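DNA photolyase (Agrobacterium tumefaciens, PDB 4U63) probably repairs cyclobutane pyrimidine dimers in ultraviolet-damaged DNA with the energy of light, using bound FAD and a methenyltetrahydrofolate antenna chromophore. Local coordinates at residues G350-W355 / V440-K445; T342-V347 / A369-K374; S178-A183 / A277-S282. One frame throughout, in Å; residues are numbered along the deposited sequence. Where two conformers were deposited one is given.

Contact 1. Residues G350-W355 / V440-K445. With MHF (5,10-methenyl-6,7,8-trihydrofolic acid), chain B.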
loop_
_atom_site.group_PDB
_atom_site.type_symbol
_atom_site.label_atom_id
_atom_site.label_comp_id
_atom_site.label_asym_id
_atom_site.label_seq_id
_atom_site.Cartn_x
_atom_site.Cartn_y
_atom_site.Cartn_z
ATOM N N GLY A 350 -9.303 -12.602 8.954
ATOM C CA GLY A 350 -8.742 -11.481 8.212
ATOM C C GLY A 350 -8.613 -10.210 9.025
ATOM O O GLY A 350 -7.551 -9.573 9.045
ATOM N N MET A 351 -9.689 -9.842 9.718
ATOM C CA MET A 351 -9.684 -8.599 10.483
ATOM C C MET A 351 -8.697 -8.674 11.652
ATOM O O MET A 351 -8.066 -7.675 12.000
ATOM C CB MET A 351 -11.097 -8.237 10.952
ATOM C CG MET A 351 -12.102 -8.082 9.810
ATOM S SD MET A 351 -11.582 -6.966 8.496
ATOM C CE MET A 351 -11.615 -5.398 9.359
ATOM N N ARG A 352 -8.545 -9.863 12.226
ATOM C CA ARG A 352 -7.577 -10.069 13.311
ATOM C C ARG A 352 -6.142 -10.095 12.805
ATOM O O ARG A 352 -5.241 -9.562 13.463
ATOM C CB ARG A 352 -7.914 -11.328 14.091
ATOM C CG ARG A 352 -9.232 -11.189 14.820
ATOM C CD ARG A 352 -9.582 -12.469 15.546
ATOM N NE ARG A 352 -10.988 -12.529 15.929
ATOM C CZ ARG A 352 -11.491 -13.371 16.817
ATOM N NH1 ARG A 352 -10.703 -14.237 17.463
ATOM N NH2 ARG A 352 -12.801 -13.354 17.089
ATOM N N GLN A 353 -5.922 -10.709 11.643
ATOM C CA GLN A 353 -4.620 -10.641 10.988
ATOM C C GLN A 353 -4.196 -9.191 10.782
ATOM O O GLN A 353 -3.067 -8.814 11.088
ATOM C CB GLN A 353 -4.636 -11.367 9.638
ATOM C CG GLN A 353 -3.316 -11.248 8.896
ATOM C CD GLN A 353 -3.303 -11.909 7.537
ATOM O OE1 GLN A 353 -4.308 -11.945 6.814
ATOM N NE2 GLN A 353 -2.144 -12.421 7.167
ATOM N N LEU A 354 -5.115 -8.392 10.245
ATOM C CA LEU A 354 -4.887 -6.977 10.008
ATOM C C LEU A 354 -4.504 -6.244 11.294
ATOM O O LEU A 354 -3.514 -5.499 11.330
ATOM C CB LEU A 354 -6.147 -6.360 9.398
ATOM C CG LEU A 354 -6.200 -4.858 9.138
ATOM C CD1 LEU A 354 -5.053 -4.399 8.252
ATOM C CD2 LEU A 354 -7.541 -4.507 8.516
ATOM N N TRP A 355 -5.272 -6.462 12.349
ATOM C CA TRP A 355 -4.994 -5.826 13.632
ATOM C C TRP A 355 -3.616 -6.215 14.181
ATOM O O TRP A 355 -2.894 -5.360 14.705
ATOM C CB TRP A 355 -6.074 -6.181 14.652
ATOM C CG TRP A 355 -6.069 -5.330 15.862
ATOM C CD1 TRP A 355 -5.789 -5.722 17.136
ATOM C CD2 TRP A 355 -6.370 -3.932 15.928
ATOM N NE1 TRP A 355 -5.890 -4.659 17.990
ATOM C CE2 TRP A 355 -6.248 -3.546 17.275
ATOM C CE3 TRP A 355 -6.728 -2.969 14.977
ATOM C CZ2 TRP A 355 -6.480 -2.233 17.700
ATOM C CZ3 TRP A 355 -6.956 -1.658 15.402
ATOM C CH2 TRP A 355 -6.831 -1.307 16.745
ATOM N N VAL A 440 -7.954 -17.233 14.637
ATOM C CA VAL A 440 -9.087 -17.450 15.526
ATOM C C VAL A 440 -8.771 -18.759 16.290
ATOM O O VAL A 440 -9.437 -19.788 16.086
ATOM C CB VAL A 440 -10.422 -17.529 14.747
ATOM C CG1 VAL A 440 -11.600 -17.406 15.701
ATOM C CG2 VAL A 440 -10.497 -16.441 13.673
ATOM N N PRO A 441 -7.738 -18.722 17.169
ATOM C CA PRO A 441 -7.264 -19.930 17.856
ATOM C C PRO A 441 -8.279 -20.574 18.794
ATOM O O PRO A 441 -8.158 -21.747 19.090
ATOM C CB PRO A 441 -6.047 -19.429 18.645
ATOM C CG PRO A 441 -6.336 -17.992 18.888
ATOM C CD PRO A 441 -6.980 -17.534 17.612
ATOM N N GLU A 442 -9.271 -19.825 19.250
ATOM C CA GLU A 442 -10.366 -20.416 20.029
ATOM C C GLU A 442 -11.170 -21.484 19.260
ATOM O O GLU A 442 -11.868 -22.278 19.872
ATOM C CB GLU A 442 -11.318 -19.342 20.552
ATOM C CG GLU A 442 -12.003 -18.506 19.486
ATOM C CD GLU A 442 -11.258 -17.229 19.177
ATOM O OE1 GLU A 442 -10.036 -17.296 18.915
ATOM O OE2 GLU A 442 -11.898 -16.160 19.187
ATOM N N LEU A 443 -11.084 -21.479 17.926
ATOM C CA LEU A 443 -11.686 -22.528 17.098
ATOM C C LEU A 443 -10.718 -23.688 16.725
ATOM O O LEU A 443 -11.105 -24.575 15.978
ATOM C CB LEU A 443 -12.275 -21.895 15.821
ATOM C CG LEU A 443 -13.320 -20.805 16.074
ATOM C CD1 LEU A 443 -13.827 -20.231 14.758
ATOM C CD2 LEU A 443 -14.481 -21.332 16.904
ATOM N N GLU A 444 -9.497 -23.669 17.265
ATOM C CA GLU A 444 -8.433 -24.650 16.941
ATOM C C GLU A 444 -8.884 -26.114 16.886
ATOM O O GLU A 444 -8.465 -26.860 15.993
ATOM C CB GLU A 444 -7.274 -24.504 17.955
ATOM C CG GLU A 444 -6.240 -25.634 17.989
ATOM C CD GLU A 444 -5.468 -25.795 16.690
ATOM O OE1 GLU A 444 -5.110 -24.775 16.066
ATOM O OE2 GLU A 444 -5.210 -26.950 16.293
ATOM N N LYS A 445 -9.719 -26.523 17.839
ATOM C CA LYS A 445 -10.097 -27.940 17.962
ATOM C C LYS A 445 -11.242 -28.396 17.071
ATOM O O LYS A 445 -11.490 -29.596 16.975
ATOM C CB LYS A 445 -10.395 -28.274 19.423
ATOM C CG LYS A 445 -9.224 -27.971 20.343
ATOM C CD LYS A 445 -9.232 -28.844 21.586
ATOM C CE LYS A 445 -8.059 -28.512 22.493
ATOM N NZ LYS A 445 -7.685 -29.673 23.347
HETATM N N1 MHF B . -3.199 -0.786 12.923
HETATM C C2 MHF B . -3.028 -2.094 13.146
HETATM N NA2 MHF B . -2.712 -2.871 12.092
HETATM N N3 MHF B . -3.145 -2.653 14.398
HETATM C C4 MHF B . -3.465 -1.896 15.462
HETATM O O4 MHF B . -3.583 -2.385 16.598
HETATM C C4A MHF B . -3.660 -0.455 15.249
HETATM N N5 MHF B . -4.040 0.443 16.231
HETATM C C6 MHF B . -4.644 1.737 15.906
HETATM C C7 MHF B . -3.785 2.341 14.789
HETATM N N8 MHF B . -3.672 1.398 13.670
HETATM C C8A MHF B . -3.526 0.072 13.890
HETATM C C9 MHF B . -4.679 2.487 17.252
HETATM N N10 MHF B . -4.009 1.579 18.204
HETATM C C11 MHF B . -4.071 0.242 17.636
HETATM C C12 MHF B . -4.813 1.786 22.357
HETATM C C13 MHF B . -5.016 0.571 21.686
HETATM C C14 MHF B . -4.775 0.473 20.327
HETATM C C15 MHF B . -4.332 1.598 19.596
HETATM C C16 MHF B . -4.105 2.792 20.266
HETATM C C17 MHF B . -4.345 2.889 21.634
HETATM C C MHF B . -5.046 1.918 23.841
HETATM O O MHF B . -4.656 2.944 24.376
HETATM N N MHF B . -5.590 0.909 24.534
HETATM C CA MHF B . -5.697 0.861 25.984
HETATM C CB MHF B . -7.151 0.897 26.456
HETATM C CG MHF B . -8.079 1.697 25.546
HETATM C CD MHF B . -8.519 0.971 24.287
HETATM O OE1 MHF B . -8.268 -0.245 24.140
HETATM O OE2 MHF B . -9.130 1.624 23.416
HETATM C CT MHF B . -5.034 -0.394 26.492
HETATM O O1 MHF B . -3.969 -0.280 27.136
HETATM O O2 MHF B . -5.555 -1.510 26.258
HETATM O O HOH W 1 -13.826 -14.500 19.802
#
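R352 and E442 reach for each other from opposite directions and meet in a salt bridge. The NH1 of R352 gives a nearly straight hydrogen bond (173°) to the OE2 of E442, 2.8 Å long. The carboxylate oxygen lies at the edge of the guanidinium, almost in its plane, and receives the proton on its syn side. The two flat groups are nevertheless turned 36° apart. Arginine suits this place because its chain, extended from CG to NE, carries the charge well clear of the helix. E442 instead has to double back: a sharp bend at chi2 brings its carboxylate round to the arginine. A water widens the bridge, accepting from R352 NH2 and donating to E442 OE2 at 2.6 Å, while the same NH2 is also held by the backbone O of G340. V440 crosses the arginine at about a right angle and lays its methyls over one guanidinium face, CG1 being 3.7 Å from R352 NH1.

All this belongs to the FAD-binding domain, where helix 345-357 meets the short 3-10 turn 441-443 that follows helix 434-439; P441, with its fixed phi, fits the start of that turn. Two and three residues beyond R352 on the same helix, L354 and W355 line the antenna site. L354 offers its backbone O to NA2 of the methenyltetrahydrofolate, 2.9 Å away but with a bent angle of 131°. The indole of W355 provides a broad flat surface, and O4 of the pterin sits over the centre of one face, 3.0 Å from W355 CE2.

Contact 2. Residues T342-V347 / A369-K374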
loop_
_atom_site.group_PDB
_atom_site.type_symbol
_atom_site.label_atom_id
_atom_site.label_comp_id
_atom_site.label_asym_id
_atom_site.label_seq_id
_atom_site.Cartn_x
_atom_site.Cartn_y
_atom_site.Cartn_z
ATOM N N THR A 342 -17.539 -10.896 13.797
ATOM C CA THR A 342 -18.717 -11.074 12.963
ATOM C C THR A 342 -19.378 -12.442 13.142
ATOM O O THR A 342 -20.543 -12.610 12.791
ATOM C CB THR A 342 -18.366 -10.898 11.483
ATOM O OG1 THR A 342 -17.508 -11.971 11.052
ATOM C CG2 THR A 342 -17.668 -9.554 11.256
ATOM N N GLY A 343 -18.634 -13.418 13.666
ATOM C CA GLY A 343 -19.125 -14.796 13.788
ATOM C C GLY A 343 -18.927 -15.622 12.518
ATOM O O GLY A 343 -19.337 -16.786 12.473
ATOM N N TYR A 344 -18.320 -15.010 11.492
ATOM C CA TYR A 344 -17.917 -15.684 10.256
ATOM C C TYR A 344 -16.400 -15.851 10.329
ATOM O O TYR A 344 -15.661 -14.878 10.157
ATOM C CB TYR A 344 -18.322 -14.855 9.027
ATOM C CG TYR A 344 -19.806 -14.898 8.763
ATOM C CD1 TYR A 344 -20.683 -14.044 9.443
ATOM C CD2 TYR A 344 -20.347 -15.807 7.851
ATOM C CE1 TYR A 344 -22.053 -14.090 9.215
ATOM C CE2 TYR A 344 -21.712 -15.861 7.619
ATOM C CZ TYR A 344 -22.564 -15.002 8.300
ATOM O OH TYR A 344 -23.918 -15.067 8.058
ATOM N N PRO A 345 -15.920 -17.079 10.614
ATOM C CA PRO A 345 -14.482 -17.254 10.910
ATOM C C PRO A 345 -13.492 -16.682 9.896
ATOM O O PRO A 345 -12.513 -16.085 10.297
ATOM C CB PRO A 345 -14.346 -18.763 11.025
ATOM C CG PRO A 345 -15.663 -19.174 11.598
ATOM C CD PRO A 345 -16.664 -18.328 10.867
ATOM N N ILE A 346 -13.738 -16.855 8.605
ATOM C CA ILE A 346 -12.782 -16.361 7.601
ATOM C C ILE A 346 -12.680 -14.831 7.639
ATOM O O ILE A 346 -11.596 -14.274 7.486
ATOM C CB ILE A 346 -13.093 -16.902 6.176
ATOM C CG1 ILE A 346 -11.973 -16.560 5.192
ATOM C CG2 ILE A 346 -14.419 -16.382 5.638
ATOM C CD1 ILE A 346 -10.653 -17.216 5.500
ATOM N N VAL A 347 -13.817 -14.170 7.862
ATOM C CA VAL A 347 -13.863 -12.710 7.968
ATOM C C VAL A 347 -13.108 -12.287 9.220
ATOM O O VAL A 347 -12.247 -11.409 9.180
ATOM C CB VAL A 347 -15.319 -12.198 8.015
ATOM C CG1 VAL A 347 -15.380 -10.698 8.315
ATOM C CG2 VAL A 347 -16.021 -12.516 6.701
ATOM N N ALA A 369 -14.101 -7.101 2.677
ATOM C CA ALA A 369 -14.665 -5.912 2.038
ATOM C C ALA A 369 -16.085 -6.207 1.573
ATOM O O ALA A 369 -17.001 -5.440 1.831
ATOM C CB ALA A 369 -13.785 -5.461 0.878
ATOM N N SER A 370 -16.269 -7.334 0.899
ATOM C CA SER A 370 -17.589 -7.749 0.471
ATOM C C SER A 370 -18.530 -7.964 1.665
ATOM O O SER A 370 -19.706 -7.587 1.615
ATOM C CB SER A 370 -17.508 -9.015 -0.388
ATOM O OG SER A 370 -18.787 -9.329 -0.908
ATOM N N PHE A 371 -18.022 -8.553 2.745
ATOM C CA PHE A 371 -18.856 -8.745 3.921
ATOM C C PHE A 371 -19.389 -7.410 4.470
ATOM O O PHE A 371 -20.572 -7.301 4.818
ATOM C CB PHE A 371 -18.112 -9.487 5.013
ATOM C CG PHE A 371 -19.005 -9.941 6.125
ATOM C CD1 PHE A 371 -19.709 -11.130 6.016
ATOM C CD2 PHE A 371 -19.169 -9.172 7.273
ATOM C CE1 PHE A 371 -20.547 -11.556 7.022
ATOM C CE2 PHE A 371 -20.008 -9.598 8.294
ATOM C CZ PHE A 371 -20.699 -10.792 8.170
ATOM N N LEU A 372 -18.523 -6.404 4.536
ATOM C CA LEU A 372 -18.927 -5.085 5.023
ATOM C C LEU A 372 -19.992 -4.433 4.140
ATOM O O LEU A 372 -21.022 -3.973 4.628
ATOM C CB LEU A 372 -17.706 -4.162 5.103
ATOM C CG LEU A 372 -17.956 -2.768 5.670
ATOM C CD1 LEU A 372 -18.390 -2.867 7.128
ATOM C CD2 LEU A 372 -16.723 -1.901 5.529
ATOM N N ILE A 373 -19.731 -4.424 2.836
ATOM C CA ILE A 373 -20.567 -3.715 1.853
ATOM C C ILE A 373 -21.899 -4.422 1.623
ATOM O O ILE A 373 -22.955 -3.775 1.549
ATOM C CB ILE A 373 -19.805 -3.596 0.504
ATOM C CG1 ILE A 373 -18.559 -2.719 0.687
ATOM C CG2 ILE A 373 -20.697 -3.033 -0.608
ATOM C CD1 ILE A 373 -17.509 -2.914 -0.379
ATOM N N LYS A 374 -21.855 -5.745 1.502
ATOM C CA LYS A 374 -23.044 -6.513 1.120
ATOM C C LYS A 374 -23.753 -7.147 2.296
ATOM O O LYS A 374 -24.936 -6.939 2.467
ATOM C CB LYS A 374 -22.673 -7.533 0.060
ATOM C CG LYS A 374 -22.088 -6.822 -1.148
ATOM C CD LYS A 374 -21.816 -7.737 -2.292
ATOM C CE LYS A 374 -21.303 -6.944 -3.476
ATOM N NZ LYS A 374 -21.049 -7.841 -4.615
#
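F371 pushes its ring among T342, Y344 and V347, and the contact across the two segments is wholly apolar. The phenyl group reaches from helix 362-375 toward the start of helix 345-357 because chi1 (-169°) turns CG away from the backbone N. V347 CG2 packs against the root of the ring, 4.0 Å from F371 CG, and T342 CG2 touches F371 CE2 at 3.8 Å.

The aromatic pair is oblique. F371 CE1 lies over one face of the Y344 ring, displaced toward its rim and 3.5 Å from Y344 CD1, with the ring planes at 55°. F371 also stacks on H375, further along its own helix.

These helices are part of the all-helical FAD-binding domain of photolyases. A369, two residues before F371, touches the flavin cofactor, whereas the F371 side chain stays about 11 Å from it.

Polar groups serve the turn leading into helix 345-357. T342 OG1 accepts from the backbone N of Y344 at 3.2 Å, forming an ST turn, and is also bonded to D348. G343 suits the turn's positive phi (85°). Y344 occupies the N-cap position, and its hydroxyl bonds to the backbone O of V478.

Contact 3. Residues S178-A183 / A277-S282. With SO4 (sulfate ion), chain I; SO4 (sulfate ion), chain J.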
loop_
_atom_site.group_PDB
_atom_site.type_symbol
_atom_site.label_atom_id
_atom_site.label_comp_id
_atom_site.label_asym_id
_atom_site.label_seq_id
_atom_site.Cartn_x
_atom_site.Cartn_y
_atom_site.Cartn_z
ATOM N N SER A 178 5.381 -3.394 -23.813
ATOM C CA SER A 178 6.246 -2.228 -23.916
ATOM C C SER A 178 7.691 -2.656 -23.770
ATOM O O SER A 178 7.987 -3.759 -23.273
ATOM C CB SER A 178 5.886 -1.182 -22.848
ATOM O OG SER A 178 6.144 -1.661 -21.540
ATOM N N ASP A 179 8.601 -1.795 -24.210
ATOM C CA ASP A 179 10.017 -2.046 -23.996
ATOM C C ASP A 179 10.210 -2.275 -22.516
ATOM O O ASP A 179 9.601 -1.577 -21.700
ATOM C CB ASP A 179 10.863 -0.855 -24.441
ATOM C CG ASP A 179 10.850 -0.656 -25.937
ATOM O OD1 ASP A 179 10.694 -1.651 -26.679
ATOM O OD2 ASP A 179 10.997 0.502 -26.373
ATOM N N GLU A 180 11.029 -3.265 -22.169
ATOM C CA GLU A 180 11.371 -3.540 -20.776
ATOM C C GLU A 180 11.515 -2.243 -20.021
ATOM O O GLU A 180 12.148 -1.308 -20.538
ATOM C CB GLU A 180 12.733 -4.211 -20.679
ATOM C CG GLU A 180 12.811 -5.671 -21.056
ATOM C CD GLU A 180 14.247 -6.167 -21.103
ATOM O OE1 GLU A 180 15.133 -5.527 -20.488
ATOM O OE2 GLU A 180 14.495 -7.205 -21.752
ATOM N N PRO A 181 10.953 -2.158 -18.797
ATOM C CA PRO A 181 11.378 -0.983 -18.049
ATOM C C PRO A 181 12.901 -0.971 -17.972
ATOM O O PRO A 181 13.525 -2.037 -17.921
ATOM C CB PRO A 181 10.753 -1.185 -16.659
ATOM C CG PRO A 181 10.258 -2.590 -16.627
ATOM C CD PRO A 181 9.982 -2.971 -18.044
ATOM N N HIS A 182 13.481 0.223 -17.991
ATOM C CA HIS A 182 14.926 0.384 -17.882
ATOM C C HIS A 182 15.399 -0.342 -16.614
ATOM O O HIS A 182 14.732 -0.278 -15.574
ATOM C CB HIS A 182 15.287 1.876 -17.823
ATOM C CG HIS A 182 16.630 2.205 -18.394
ATOM N ND1 HIS A 182 17.807 1.714 -17.870
ATOM C CD2 HIS A 182 16.982 2.991 -19.439
ATOM C CE1 HIS A 182 18.826 2.177 -18.573
ATOM N NE2 HIS A 182 18.353 2.956 -19.530
ATOM N N ALA A 183 16.525 -1.051 -16.701
ATOM C CA ALA A 183 17.083 -1.746 -15.528
ATOM C C ALA A 183 17.364 -0.737 -14.397
ATOM O O ALA A 183 17.554 0.471 -14.668
ATOM C CB ALA A 183 18.354 -2.498 -15.901
ATOM N N ALA A 277 14.200 -8.036 -11.411
ATOM C CA ALA A 277 14.551 -9.210 -10.608
ATOM C C ALA A 277 13.874 -10.507 -11.080
ATOM O O ALA A 277 14.308 -11.592 -10.699
ATOM C CB ALA A 277 14.212 -8.956 -9.147
ATOM N N THR A 278 12.812 -10.392 -11.889
ATOM C CA THR A 278 12.119 -11.560 -12.447
ATOM C C THR A 278 12.675 -11.990 -13.802
ATOM O O THR A 278 12.206 -12.967 -14.373
ATOM C CB THR A 278 10.609 -11.315 -12.603
ATOM O OG1 THR A 278 10.363 -10.351 -13.637
ATOM C CG2 THR A 278 10.006 -10.875 -11.292
ATOM N N LYS A 279 13.664 -11.259 -14.305
ATOM C CA LYS A 279 14.291 -11.583 -15.572
ATOM C C LYS A 279 15.382 -12.616 -15.373
ATOM O O LYS A 279 16.012 -12.667 -14.325
ATOM C CB LYS A 279 14.887 -10.326 -16.213
ATOM C CG LYS A 279 13.844 -9.313 -16.663
ATOM C CD LYS A 279 14.484 -8.054 -17.235
ATOM C CE LYS A 279 15.278 -8.312 -18.509
ATOM N NZ LYS A 279 14.432 -8.895 -19.585
ATOM N N GLY A 280 15.583 -13.447 -16.389
ATOM C CA GLY A 280 16.697 -14.387 -16.430
ATOM C C GLY A 280 16.603 -15.566 -15.487
ATOM O O GLY A 280 17.628 -16.072 -15.033
ATOM N N LEU A 281 15.382 -16.021 -15.206
ATOM C CA LEU A 281 15.153 -17.069 -14.207
ATOM C C LEU A 281 14.666 -18.400 -14.789
ATOM O O LEU A 281 14.288 -19.300 -14.032
ATOM C CB LEU A 281 14.129 -16.572 -13.174
ATOM C CG LEU A 281 14.478 -15.303 -12.393
ATOM C CD1 LEU A 281 13.335 -14.963 -11.458
ATOM C CD2 LEU A 281 15.774 -15.466 -11.610
ATOM N N SER A 282 14.693 -18.546 -16.114
ATOM C CA SER A 282 14.107 -19.728 -16.765
ATOM C C SER A 282 14.748 -21.063 -16.364
ATOM O O SER A 282 14.111 -22.097 -16.465
ATOM C CB SER A 282 14.161 -19.594 -18.289
ATOM O OG SER A 282 15.501 -19.475 -18.726
HETATM S S SO4 I . 12.782 -12.335 -19.442
HETATM O O1 SO4 I . 13.828 -13.153 -18.793
HETATM O O2 SO4 I . 13.402 -11.147 -20.057
HETATM O O3 SO4 I . 11.787 -11.898 -18.446
HETATM O O4 SO4 I . 12.110 -13.122 -20.493
HETATM S S SO4 J . 17.161 -22.978 -19.493
HETATM O O1 SO4 J . 18.132 -23.099 -20.605
HETATM O O2 SO4 J . 17.475 -21.788 -18.676
HETATM O O3 SO4 J . 15.786 -22.825 -20.023
HETATM O O4 SO4 J . 17.247 -24.181 -18.637
#
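The carboxylate of E180 receives K279 on a face: the ammonium nitrogen stands above the plane, 81° out of it, with NZ 2.7 Å from OE2. That makes a salt bridge with a hydrogen bond in it, although the lysine approaches away from the carboxylate edge. K279 CE lies over the same group, 3.4 Å from E180 OE1, so the last methylene shares the approach with the charge. E180 is poorly ordered.

The side chains cross obliquely over a gap that their backbones do not close, the nearest CA atoms, those of E180 and K279, being 10.0 Å apart. Long, flexible residues are therefore well suited. E180 is extended beyond CG, whereas K279 bends at chi3 and chi4 to turn its NZ toward the carboxylate.

Residues 178-183 run in a polyproline II-like conformation, as P181 favours, after helix 168-177 in the N-terminal photolyase region. Residues 277-282 connect helix 271-276 to helix 287-309, so the contact joins two surface loops of distant sequence. P181 packs on W275 of helix 271-276.

A sulfate, probably from the crystallisation liquor, lies beside K279. Its O2 is 2.5 Å from K279 NZ, a distance short enough to be treated with caution, and its O1 accepts from G280 N at 3.0 Å in a nearly straight bond (171°). The positive phi of G280 is one that glycine adopts easily. K279 thus appears to be shared between a carboxylate and a bound anion, and with one partner mobile and the other probably borrowed from the crystal medium, the salt bridge is likely to be adaptable and only modestly stabilising in solution.

How the contacts relate
Contacts 1 and 2 share helix 345-357 within the FAD-binding domain, their segments alternate along the chain, and they touch where L443 and V440 pack on P345. Contact 2 is the core member, buried and apolar across its segments; contact 1 is partly buried and combines a water-bridged ion pair with aliphatic cover. Contact 3 lies at the surface, its centre about 39 Å from the centres of both others, and depends on one charged pair between irregular loops. Both salt bridges join glutamate to a basic residue, but the planar guanidinium of contact 1 meets its oxygen edge-on, whereas the ammonium of contact 3 comes over a carboxylate face.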